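Local atomic coordinates of Rik1-associated factor 1 (Schizosaccharomyces pombe, PDB entry 4O9D), a protein that helps establish heterochromatin as a component of the Clr4 methyltransferase complex, which methylates histone H3; this chain is the WD-repeat propeller part of the protein. Residues N61-D66 with I72-S77; S93-S98 with L104-F109; L144-A147 with G153-L156. All coordinates share one frame; numbering follows the deposited sequence.

Contact 1 (N61-D66 with I72-S77); sequences NLWIGD and IQSLES
Asn61 OD1 accepts a short hydrogen bond of 2.5 Å from Ser77 OG, the donor tilted 29° from the carbonyl plane. Asn61 ND2 gives to two backbone carbonyls, Ser49 O and Ser90 O. Together these bonds probably fix the rotation of the amide. Next comes Leu62 O, which takes Leu75 N at 2.8 Å. Ile64 and Gln73 form an antiparallel hydrogen-bonded pair, with Ile64 N to Gln73 O at 3.0 Å and Gln73 N to Ile64 O at 2.9 Å. The backbone bonds join strands 62-66 and 71-74 into a beta hairpin at the outer side of a propeller blade. With CG anti to the carbonyl carbon (chi1 -58°), Trp63 brings one face of its six-membered ring under Ser74 CB, 3.6 Å from the centroid, a CH-pi contact. Ile72 CD1 touches Trp63 CB on the same face of the sheet. Leu75 CD1 meets two partners, Leu62 CD2 and Ile64 CD1. Strand 62-66 pairs further with strand 44-49, through Trp63 with Leu47 and Gly65 with Phe45. Strand 71-74 continues the sheet to strand 420-422. Leu62 and Ile64 pack against strand 103-108 of the next sheet.

Contact 2 (S93-S98 with L104-F109); sequences SDLCFS and LYTGAF
Leu104 sets its CD1 squarely over the Phe97 ring, 3.8 Å from the centroid and only 1° off the ring normal. This is a CH-pi contact within a non-hydrogen-bonded antiparallel pair. On the same face Leu95 CB meets Thr106 CG2 at 3.7 Å. The backbones join at Cys96 and Tyr105, where Cys96 N reaches Tyr105 O at 3.0 Å and Tyr105 N reaches Cys96 O at 2.9 Å. At the other end Ser93 and Asp94 both face Gly107, a classic beta bulge. Gly107 O takes Ser93 N at 2.9 Å, and Gly107 N gives to Asp94 O. A chi1 of -53° places the Tyr105 CG beside its own backbone N and carries CE2 to 3.7 Å from Ser98 CB. The two strands form a hairpin within repeat WD 1, residues 87-126, in one blade of the beta-propeller. Thr106 OG1 bonds with His78 NE2 and Trp116 NE1, consistent with the His-Ser/Thr-Trp network of WD repeats. Both carboxylate oxygens of Asp94 have partners. Its OD1 takes Leu95 N at 3.0 Å from above the carboxylate plane, while OD2 bonds with Leu136 N and makes a salt bridge with Lys135. Ser93 OG bonds with Ile133 O. Tyr105 OH bonds with Asp142 OD2 and Thr158 OG1, which ties the hydroxyl to the next blade. A phenylalanine in place of Tyr105 would probably leave Asp142 and Thr158 without this hydroxyl partner and weaken the link between the blades. Ser98 OG bonds with Gly100 N and only weakly with Asp142 OD1. Phe109 stacks its ring on Tyr132.

Contact 3 (L144-A147 with G153-L156); sequences LAVA and GYLL
Leu144 and Leu156 pair at one end of a beta hairpin, whose strands are the middle two of a four-stranded antiparallel propeller blade. The backbone bonds come first. Leu144 N reaches Leu156 O at 2.9 Å and Leu156 N returns to Leu144 O at 2.8 Å. Two residues on, Val146 N meets Tyr154 O at 2.7 Å, and Tyr154 N meets Val146 O at 2.8 Å. Close CA-H...O contacts accompany them, such as Gly153 CA to Val146 O at 3.0 Å. The flanking strands continue the sheet by backbone bonds, Ala145 with Ala137 on one side and Leu155 with Ala169 on the other.

The apolar contacts lie on both faces. On one, Leu155 CD2 touches Ala145 CB at 3.7 Å. This face packs on strand 182-189 of the following blade, where Ala145 and Leu155 both meet Phe188. On the other, Val146 CG2 meets Leu156 CD1 at 3.9 Å. Leu144 and Val146 cover Val113 of the preceding blade.

The polar end of Tyr154 is held outside the hairpin, its OH bonding with Asn150 ND2. Its ring also meets Phe126 edge-to-face. The chi1 of -55° swings the Tyr154 ring so that Val146 CB lies at its edge, near the ring plane, and 4.0 Å from Tyr154 CB.

Overall arrangement
The three contacts are hairpins of three successive blades, met in order along the chain. Contact 1 and contact 2 have centres about 12 Å apart and pack directly. Ile64 CD1 meets Leu104 CD2 at 3.6 Å, and Leu62 CD1 meets Leu95 CD2 at 3.7 Å. Contact 2 and contact 3 have centres about 11 Å apart, and here Cys96 SG meets Leu144 CD1 at 3.9 Å. Contacts 1 and 3 do not touch, with nearest atoms about 13 Å apart. Contact 2 therefore bridges the other two, and its centre lies nearest the centre of the chain, about 10 Å away. Ethanediol molecules, probably from the crystallisation liquor, lie about 4 Å from the side chains of Ile64 and Tyr154.

Contact 1 (N61-D66 with I72-S77)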
ATOM      1  N   ASN A  61       7.954  -6.157 -14.947  1.00 41.72           N
ATOM      2  CA  ASN A  61       7.962  -5.359 -13.726  1.00 35.91           C
ATOM      3  C   ASN A  61       7.312  -6.103 -12.541  1.00 31.35           C
ATOM      4  O   ASN A  61       6.802  -5.474 -11.606  1.00 28.98           O
ATOM      5  CB  ASN A  61       7.174  -4.076 -14.008  1.00 35.73           C
ATOM      6  CG  ASN A  61       5.778  -4.369 -14.575  1.00 35.72           C
ATOM      7  OD1 ASN A  61       5.521  -5.469 -15.061  1.00 30.56           O
ATOM      8  ND2 ASN A  61       4.879  -3.387 -14.511  1.00 36.31           N
ATOM      9  N   LEU A  62       7.339  -7.435 -12.576  1.00 28.24           N
ATOM     10  CA  LEU A  62       6.591  -8.248 -11.599  1.00 30.37           C
ATOM     11  C   LEU A  62       7.357  -9.517 -11.190  1.00 32.88           C
ATOM     12  O   LEU A  62       7.512 -10.451 -11.984  1.00 29.34           O
ATOM     13  CB  LEU A  62       5.193  -8.609 -12.160  1.00 27.08           C
ATOM     14  CG  LEU A  62       4.326  -9.445 -11.209  1.00 29.53           C
ATOM     15  CD1 LEU A  62       4.020  -8.679  -9.913  1.00 23.45           C
ATOM     16  CD2 LEU A  62       3.033  -9.932 -11.893  1.00 25.64           C
ATOM     17  N   TRP A  63       7.842  -9.551  -9.946  1.00 29.71           N
ATOM     18  CA  TRP A  63       8.721 -10.643  -9.520  1.00 29.93           C
ATOM     19  C   TRP A  63       8.197 -11.382  -8.290  1.00 34.00           C
ATOM     20  O   TRP A  63       7.489 -10.818  -7.443  1.00 28.29           O
ATOM     21  CB  TRP A  63      10.131 -10.119  -9.256  1.00 28.08           C
ATOM     22  CG  TRP A  63      10.760  -9.440 -10.449  1.00 32.70           C
ATOM     23  CD1 TRP A  63      10.446  -8.210 -10.955  1.00 33.95           C
ATOM     24  CD2 TRP A  63      11.820  -9.956 -11.279  1.00 31.77           C
ATOM     25  NE1 TRP A  63      11.234  -7.936 -12.049  1.00 39.36           N
ATOM     26  CE2 TRP A  63      12.087  -8.988 -12.263  1.00 36.21           C
ATOM     27  CE3 TRP A  63      12.556 -11.150 -11.286  1.00 33.32           C
ATOM     28  CZ2 TRP A  63      13.064  -9.172 -13.248  1.00 41.31           C
ATOM     29  CZ3 TRP A  63      13.524 -11.331 -12.259  1.00 36.29           C
ATOM     30  CH2 TRP A  63      13.774 -10.344 -13.222  1.00 41.39           C
ATOM     31  N   ILE A  64       8.541 -12.662  -8.205  1.00 25.65           N
ATOM     32  CA  ILE A  64       8.194 -13.464  -7.047  1.00 25.89           C
ATOM     33  C   ILE A  64       9.469 -14.133  -6.619  1.00 28.29           C
ATOM     34  O   ILE A  64      10.157 -14.747  -7.455  1.00 27.65           O
ATOM     35  CB  ILE A  64       7.141 -14.560  -7.350  1.00 31.37           C
ATOM     36  CG1 ILE A  64       5.817 -13.946  -7.804  1.00 30.75           C
ATOM     37  CG2 ILE A  64       6.898 -15.425  -6.102  1.00 31.44           C
ATOM     38  CD1 ILE A  64       4.672 -14.960  -7.846  1.00 39.00           C
ATOM     39  N   GLY A  65       9.785 -14.003  -5.331  1.00 28.50           N
ATOM     40  CA  GLY A  65      11.005 -14.553  -4.765  1.00 30.64           C
ATOM     41  C   GLY A  65      10.699 -15.530  -3.640  1.00 34.31           C
ATOM     42  O   GLY A  65       9.588 -15.542  -3.101  1.00 29.86           O
ATOM     43  N   ASP A  66      11.700 -16.337  -3.285  1.00 33.89           N
ATOM     44  CA  ASP A  66      11.562 -17.391  -2.293  1.00 32.64           C
ATOM     45  C   ASP A  66      12.697 -17.262  -1.278  1.00 38.07           C
ATOM     46  O   ASP A  66      13.870 -17.290  -1.654  1.00 34.42           O
ATOM     47  CB  ASP A  66      11.640 -18.762  -2.984  1.00 35.52           C
ATOM     48  CG  ASP A  66      11.434 -19.913  -2.018  1.00 38.80           C
ATOM     49  OD1 ASP A  66      12.392 -20.272  -1.306  1.00 39.32           O
ATOM     50  OD2 ASP A  66      10.306 -20.452  -1.961  1.00 45.89           O
ATOM     51  N   ILE A  72      14.599 -15.886  -7.449  1.00 29.84           N
ATOM     52  CA  ILE A  72      13.584 -14.940  -7.857  1.00 29.64           C
ATOM     53  C   ILE A  72      13.250 -15.132  -9.350  1.00 30.37           C
ATOM     54  O   ILE A  72      14.112 -15.485 -10.162  1.00 35.58           O
ATOM     55  CB  ILE A  72      14.018 -13.482  -7.491  1.00 27.10           C
ATOM     56  CG1 ILE A  72      12.813 -12.538  -7.459  1.00 27.64           C
ATOM     57  CG2 ILE A  72      15.093 -12.957  -8.414  1.00 29.50           C
ATOM     58  CD1 ILE A  72      13.195 -11.110  -7.144  1.00 26.04           C
ATOM     59  N   GLN A  73      11.994 -14.905  -9.702  1.00 26.76           N
ATOM     60  CA  GLN A  73      11.489 -15.205 -11.045  1.00 32.45           C
ATOM     61  C   GLN A  73      10.610 -14.072 -11.542  1.00 32.90           C
ATOM     62  O   GLN A  73       9.791 -13.561 -10.786  1.00 27.35           O
ATOM     63  CB  GLN A  73      10.682 -16.501 -11.035  1.00 30.10           C
ATOM     64  CG  GLN A  73      10.168 -16.882 -12.408  1.00 41.37           C
ATOM     65  CD  GLN A  73       9.153 -18.016 -12.373  1.00 44.81           C
ATOM     66  OE1 GLN A  73       8.917 -18.646 -11.330  1.00 46.38           O
ATOM     67  NE2 GLN A  73       8.541 -18.277 -13.519  1.00 42.03           N
ATOM     68  N   SER A  74      10.807 -13.683 -12.807  1.00 29.46           N
ATOM     69  CA  SER A  74      10.053 -12.617 -13.457  1.00 32.37           C
ATOM     70  C   SER A  74       8.763 -13.178 -14.022  1.00 33.63           C
ATOM     71  O   SER A  74       8.791 -14.240 -14.645  1.00 33.47           O
ATOM     72  CB  SER A  74      10.892 -12.027 -14.607  1.00 40.68           C
ATOM     73  OG  SER A  74      10.211 -10.972 -15.284  1.00 37.75           O
ATOM     74  N   LEU A  75       7.634 -12.489 -13.834  1.00 31.23           N
ATOM     75  CA  LEU A  75       6.337 -13.025 -14.307  1.00 28.77           C
ATOM     76  C   LEU A  75       5.872 -12.372 -15.602  1.00 31.03           C
ATOM     77  O   LEU A  75       6.321 -11.291 -15.960  1.00 29.08           O
ATOM     78  CB  LEU A  75       5.217 -12.873 -13.256  1.00 34.89           C
ATOM     79  CG  LEU A  75       5.344 -13.529 -11.875  1.00 36.42           C
ATOM     80  CD1 LEU A  75       4.046 -13.311 -11.037  1.00 28.75           C
ATOM     81  CD2 LEU A  75       5.665 -14.996 -12.004  1.00 36.35           C
ATOM     82  N   GLU A  76       4.943 -13.029 -16.300  1.00 31.70           N
ATOM     83  CA  GLU A  76       4.414 -12.492 -17.543  1.00 33.26           C
ATOM     84  C   GLU A  76       3.842 -11.073 -17.346  1.00 30.28           C
ATOM     85  O   GLU A  76       3.899 -10.237 -18.258  1.00 29.19           O
ATOM     86  CB  GLU A  76       3.350 -13.444 -18.112  1.00 33.21           C
ATOM     87  CG  GLU A  76       2.398 -12.780 -19.070  1.00 38.54           C
ATOM     88  CD  GLU A  76       1.622 -13.770 -19.929  1.00 49.30           C
ATOM     89  OE1 GLU A  76       1.047 -14.749 -19.388  1.00 46.98           O
ATOM     90  OE2 GLU A  76       1.592 -13.560 -21.160  1.00 53.67           O
ATOM     91  N   SER A  77       3.301 -10.820 -16.152  1.00 30.32           N
ATOM     92  CA  SER A  77       2.911  -9.468 -15.707  1.00 28.18           C
ATOM     93  C   SER A  77       1.736  -8.848 -16.486  1.00 28.21           C
ATOM     94  O   SER A  77       0.917  -9.572 -17.029  1.00 32.17           O
ATOM     95  CB  SER A  77       4.118  -8.529 -15.713  1.00 30.79           C
ATOM     96  OG  SER A  77       3.846  -7.355 -14.943  1.00 31.48           O
TER

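Contact 2 (S93-S98 with L104-F109)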
ATOM      1  N   SER A  93       0.042  -1.736  -9.670  1.00 22.95           N
ATOM      2  CA  SER A  93      -0.538  -0.787  -8.739  1.00 31.36           C
ATOM      3  C   SER A  93      -0.712  -1.419  -7.354  1.00 25.56           C
ATOM      4  O   SER A  93      -0.602  -0.739  -6.342  1.00 27.69           O
ATOM      5  CB  SER A  93      -1.861  -0.222  -9.292  1.00 28.64           C
ATOM      6  OG  SER A  93      -2.809  -1.256  -9.496  1.00 28.22           O
ATOM      7  N   ASP A  94      -0.953  -2.718  -7.287  1.00 21.97           N
ATOM      8  CA  ASP A  94      -1.032  -3.360  -5.988  1.00 28.26           C
ATOM      9  C   ASP A  94      -0.864  -4.856  -6.161  1.00 28.03           C
ATOM     10  O   ASP A  94      -0.932  -5.378  -7.265  1.00 26.86           O
ATOM     11  CB  ASP A  94      -2.365  -3.043  -5.286  1.00 22.73           C
ATOM     12  CG  ASP A  94      -2.221  -2.927  -3.739  1.00 28.55           C
ATOM     13  OD1 ASP A  94      -1.139  -3.271  -3.201  1.00 27.62           O
ATOM     14  OD2 ASP A  94      -3.194  -2.500  -3.073  1.00 26.24           O
ATOM     15  N   LEU A  95      -0.624  -5.543  -5.061  1.00 25.73           N
ATOM     16  CA  LEU A  95      -0.579  -6.989  -5.076  1.00 25.72           C
ATOM     17  C   LEU A  95      -0.664  -7.496  -3.660  1.00 30.68           C
ATOM     18  O   LEU A  95      -0.344  -6.776  -2.713  1.00 27.01           O
ATOM     19  CB  LEU A  95       0.677  -7.514  -5.780  1.00 27.71           C
ATOM     20  CG  LEU A  95       1.966  -6.704  -5.696  1.00 27.20           C
ATOM     21  CD1 LEU A  95       2.527  -6.723  -4.300  1.00 28.54           C
ATOM     22  CD2 LEU A  95       2.978  -7.264  -6.700  1.00 29.62           C
ATOM     23  N   CYS A  96      -1.149  -8.721  -3.513  1.00 25.17           N
ATOM     24  CA  CYS A  96      -1.241  -9.317  -2.194  1.00 28.35           C
ATOM     25  C   CYS A  96      -1.329 -10.819  -2.368  1.00 26.99           C
ATOM     26  O   CYS A  96      -1.914 -11.305  -3.333  1.00 25.53           O
ATOM     27  CB  CYS A  96      -2.455  -8.784  -1.434  1.00 27.66           C
ATOM     28  SG  CYS A  96      -3.985  -8.852  -2.365  1.00 32.66           S
ATOM     29  N   PHE A  97      -0.729 -11.540  -1.441  1.00 24.03           N
ATOM     30  CA  PHE A  97      -0.756 -12.997  -1.471  1.00 28.57           C
ATOM     31  C   PHE A  97      -2.049 -13.518  -0.871  1.00 29.96           C
ATOM     32  O   PHE A  97      -2.597 -12.926   0.062  1.00 23.10           O
ATOM     33  CB  PHE A  97       0.421 -13.552  -0.674  1.00 28.91           C
ATOM     34  CG  PHE A  97       1.729 -13.509  -1.417  1.00 30.66           C
ATOM     35  CD1 PHE A  97       2.077 -14.538  -2.285  1.00 28.49           C
ATOM     36  CD2 PHE A  97       2.613 -12.456  -1.251  1.00 23.80           C
ATOM     37  CE1 PHE A  97       3.281 -14.520  -2.960  1.00 30.21           C
ATOM     38  CE2 PHE A  97       3.830 -12.431  -1.942  1.00 25.76           C
ATOM     39  CZ  PHE A  97       4.156 -13.470  -2.793  1.00 26.62           C
ATOM     40  N   SER A  98      -2.525 -14.636  -1.411  1.00 25.48           N
ATOM     41  CA  SER A  98      -3.738 -15.274  -0.926  1.00 28.02           C
ATOM     42  C   SER A  98      -3.589 -15.784   0.492  1.00 29.53           C
ATOM     43  O   SER A  98      -2.497 -16.186   0.908  1.00 28.85           O
ATOM     44  CB  SER A  98      -4.098 -16.445  -1.848  1.00 30.20           C
ATOM     45  OG  SER A  98      -5.049 -17.265  -1.229  1.00 36.33           O
ATOM     46  N   LEU A 104      -0.900 -15.490  -5.858  1.00 24.54           N
ATOM     47  CA  LEU A 104      -0.612 -14.063  -5.782  1.00 28.47           C
ATOM     48  C   LEU A 104      -1.630 -13.291  -6.638  1.00 25.81           C
ATOM     49  O   LEU A 104      -1.835 -13.622  -7.801  1.00 22.05           O
ATOM     50  CB  LEU A 104       0.802 -13.783  -6.290  1.00 26.21           C
ATOM     51  CG  LEU A 104       1.227 -12.310  -6.373  1.00 29.37           C
ATOM     52  CD1 LEU A 104       1.351 -11.678  -4.976  1.00 25.05           C
ATOM     53  CD2 LEU A 104       2.550 -12.129  -7.174  1.00 29.54           C
ATOM     54  N   TYR A 105      -2.249 -12.258  -6.060  1.00 24.35           N
ATOM     55  CA  TYR A 105      -3.175 -11.396  -6.792  1.00 21.84           C
ATOM     56  C   TYR A 105      -2.501 -10.060  -7.167  1.00 28.31           C
ATOM     57  O   TYR A 105      -1.907  -9.392  -6.302  1.00 24.98           O
ATOM     58  CB  TYR A 105      -4.411 -11.121  -5.917  1.00 22.55           C
ATOM     59  CG  TYR A 105      -5.096 -12.353  -5.363  1.00 23.08           C
ATOM     60  CD1 TYR A 105      -5.597 -13.332  -6.216  1.00 28.64           C
ATOM     61  CD2 TYR A 105      -5.280 -12.523  -3.997  1.00 20.84           C
ATOM     62  CE1 TYR A 105      -6.242 -14.455  -5.721  1.00 32.14           C
ATOM     63  CE2 TYR A 105      -5.925 -13.644  -3.481  1.00 23.88           C
ATOM     64  CZ  TYR A 105      -6.418 -14.611  -4.353  1.00 34.70           C
ATOM     65  OH  TYR A 105      -7.080 -15.742  -3.872  1.00 26.61           O
ATOM     66  N   THR A 106      -2.577  -9.662  -8.439  1.00 20.51           N
ATOM     67  CA  THR A 106      -1.986  -8.380  -8.856  1.00 23.24           C
ATOM     68  C   THR A 106      -2.952  -7.488  -9.625  1.00 23.94           C
ATOM     69  O   THR A 106      -3.898  -7.973 -10.293  1.00 25.58           O
ATOM     70  CB  THR A 106      -0.723  -8.537  -9.750  1.00 24.62           C
ATOM     71  OG1 THR A 106      -1.065  -9.254 -10.939  1.00 26.52           O
ATOM     72  CG2 THR A 106       0.415  -9.245  -9.019  1.00 23.72           C
ATOM     73  N   GLY A 107      -2.712  -6.180  -9.523  1.00 21.96           N
ATOM     74  CA  GLY A 107      -3.490  -5.177 -10.228  1.00 23.21           C
ATOM     75  C   GLY A 107      -2.555  -4.254 -11.004  1.00 24.91           C
ATOM     76  O   GLY A 107      -1.436  -4.017 -10.595  1.00 26.93           O
ATOM     77  N   ALA A 108      -3.002  -3.728 -12.129  1.00 26.53           N
ATOM     78  CA  ALA A 108      -2.129  -2.875 -12.912  1.00 27.24           C
ATOM     79  C   ALA A 108      -2.884  -1.869 -13.778  1.00 26.71           C
ATOM     80  O   ALA A 108      -4.124  -1.862 -13.862  1.00 23.87           O
ATOM     81  CB  ALA A 108      -1.194  -3.741 -13.803  1.00 24.74           C
ATOM     82  N   PHE A 109      -2.087  -1.067 -14.473  1.00 28.15           N
ATOM     83  CA  PHE A 109      -2.575  -0.005 -15.329  1.00 29.40           C
ATOM     84  C   PHE A 109      -2.970  -0.542 -16.720  1.00 35.03           C
ATOM     85  O   PHE A 109      -3.252   0.225 -17.651  1.00 33.77           O
ATOM     86  CB  PHE A 109      -1.508   1.085 -15.438  1.00 28.29           C
ATOM     87  CG  PHE A 109      -1.407   1.970 -14.227  1.00 35.98           C
ATOM     88  CD1 PHE A 109      -2.117   1.680 -13.061  1.00 30.11           C
ATOM     89  CD2 PHE A 109      -0.594   3.102 -14.254  1.00 31.74           C
ATOM     90  CE1 PHE A 109      -2.032   2.505 -11.954  1.00 27.67           C
ATOM     91  CE2 PHE A 109      -0.505   3.933 -13.147  1.00 32.75           C
ATOM     92  CZ  PHE A 109      -1.225   3.632 -11.998  1.00 34.71           C
TER

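Contact 3 (L144-A147 with G153-L156)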
ATOM      1  N   LEU A 144     -11.413 -10.951  -2.493  1.00 20.97           N
ATOM      2  CA  LEU A 144     -10.539  -9.888  -2.998  1.00 25.69           C
ATOM      3  C   LEU A 144     -11.326  -8.616  -3.384  1.00 25.86           C
ATOM      4  O   LEU A 144     -12.236  -8.677  -4.216  1.00 26.54           O
ATOM      5  CB  LEU A 144      -9.741 -10.413  -4.185  1.00 21.81           C
ATOM      6  CG  LEU A 144      -8.746  -9.444  -4.827  1.00 25.65           C
ATOM      7  CD1 LEU A 144      -7.602  -9.201  -3.908  1.00 23.43           C
ATOM      8  CD2 LEU A 144      -8.252  -9.994  -6.173  1.00 27.99           C
ATOM      9  N   ALA A 145     -11.007  -7.480  -2.760  1.00 22.37           N
ATOM     10  CA  ALA A 145     -11.665  -6.230  -3.130  1.00 20.74           C
ATOM     11  C   ALA A 145     -10.775  -5.450  -4.072  1.00 23.37           C
ATOM     12  O   ALA A 145      -9.544  -5.416  -3.919  1.00 25.82           O
ATOM     13  CB  ALA A 145     -12.053  -5.405  -1.892  1.00 21.79           C
ATOM     14  N   VAL A 146     -11.398  -4.843  -5.070  1.00 20.18           N
ATOM     15  CA  VAL A 146     -10.677  -4.180  -6.119  1.00 18.14           C
ATOM     16  C   VAL A 146     -11.165  -2.740  -6.229  1.00 22.56           C
ATOM     17  O   VAL A 146     -12.368  -2.519  -6.317  1.00 25.38           O
ATOM     18  CB  VAL A 146     -10.933  -4.894  -7.426  1.00 21.26           C
ATOM     19  CG1 VAL A 146     -10.085  -4.304  -8.518  1.00 19.75           C
ATOM     20  CG2 VAL A 146     -10.631  -6.389  -7.239  1.00 23.64           C
ATOM     21  N   ALA A 147     -10.246  -1.766  -6.227  1.00 20.02           N
ATOM     22  CA  ALA A 147     -10.640  -0.376  -6.446  1.00 20.02           C
ATOM     23  C   ALA A 147     -10.163   0.084  -7.818  1.00 22.01           C
ATOM     24  O   ALA A 147      -8.974   0.048  -8.129  1.00 24.58           O
ATOM     25  CB  ALA A 147     -10.115   0.547  -5.318  1.00 20.20           C
ATOM     26  N   GLY A 153     -15.802  -0.201  -7.291  1.00 24.51           N
ATOM     27  CA  GLY A 153     -15.113  -1.294  -6.613  1.00 23.50           C
ATOM     28  C   GLY A 153     -15.659  -2.653  -7.105  1.00 23.44           C
ATOM     29  O   GLY A 153     -16.793  -2.749  -7.587  1.00 23.96           O
ATOM     30  N   TYR A 154     -14.851  -3.698  -7.006  1.00 23.90           N
ATOM     31  CA  TYR A 154     -15.310  -5.056  -7.307  1.00 26.18           C
ATOM     32  C   TYR A 154     -14.921  -5.989  -6.145  1.00 28.29           C
ATOM     33  O   TYR A 154     -13.910  -5.752  -5.452  1.00 23.06           O
ATOM     34  CB  TYR A 154     -14.675  -5.531  -8.604  1.00 24.60           C
ATOM     35  CG  TYR A 154     -14.892  -4.617  -9.788  1.00 22.08           C
ATOM     36  CD1 TYR A 154     -16.019  -4.749 -10.600  1.00 23.97           C
ATOM     37  CD2 TYR A 154     -13.964  -3.641 -10.115  1.00 22.11           C
ATOM     38  CE1 TYR A 154     -16.225  -3.911 -11.696  1.00 24.03           C
ATOM     39  CE2 TYR A 154     -14.149  -2.811 -11.204  1.00 28.09           C
ATOM     40  CZ  TYR A 154     -15.297  -2.957 -11.998  1.00 27.19           C
ATOM     41  OH  TYR A 154     -15.488  -2.140 -13.084  1.00 26.86           O
ATOM     42  N   LEU A 155     -15.761  -6.993  -5.887  1.00 23.08           N
ATOM     43  CA  LEU A 155     -15.427  -8.076  -4.969  1.00 20.81           C
ATOM     44  C   LEU A 155     -15.303  -9.373  -5.791  1.00 26.66           C
ATOM     45  O   LEU A 155     -16.241  -9.746  -6.513  1.00 24.12           O
ATOM     46  CB  LEU A 155     -16.501  -8.247  -3.887  1.00 22.89           C
ATOM     47  CG  LEU A 155     -16.724  -7.118  -2.858  1.00 20.57           C
ATOM     48  CD1 LEU A 155     -17.902  -7.503  -1.961  1.00 20.77           C
ATOM     49  CD2 LEU A 155     -15.443  -6.836  -2.030  1.00 16.87           C
ATOM     50  N   LEU A 156     -14.175 -10.061  -5.662  1.00 23.02           N
ATOM     51  CA  LEU A 156     -13.918 -11.271  -6.443  1.00 24.46           C
ATOM     52  C   LEU A 156     -13.609 -12.468  -5.562  1.00 26.34           C
ATOM     53  O   LEU A 156     -12.832 -12.348  -4.626  1.00 24.55           O
ATOM     54  CB  LEU A 156     -12.720 -11.049  -7.365  1.00 20.12           C
ATOM     55  CG  LEU A 156     -12.809  -9.880  -8.336  1.00 26.49           C
ATOM     56  CD1 LEU A 156     -11.513  -9.721  -9.131  1.00 26.66           C
ATOM     57  CD2 LEU A 156     -13.996 -10.075  -9.257  1.00 29.21           C
TER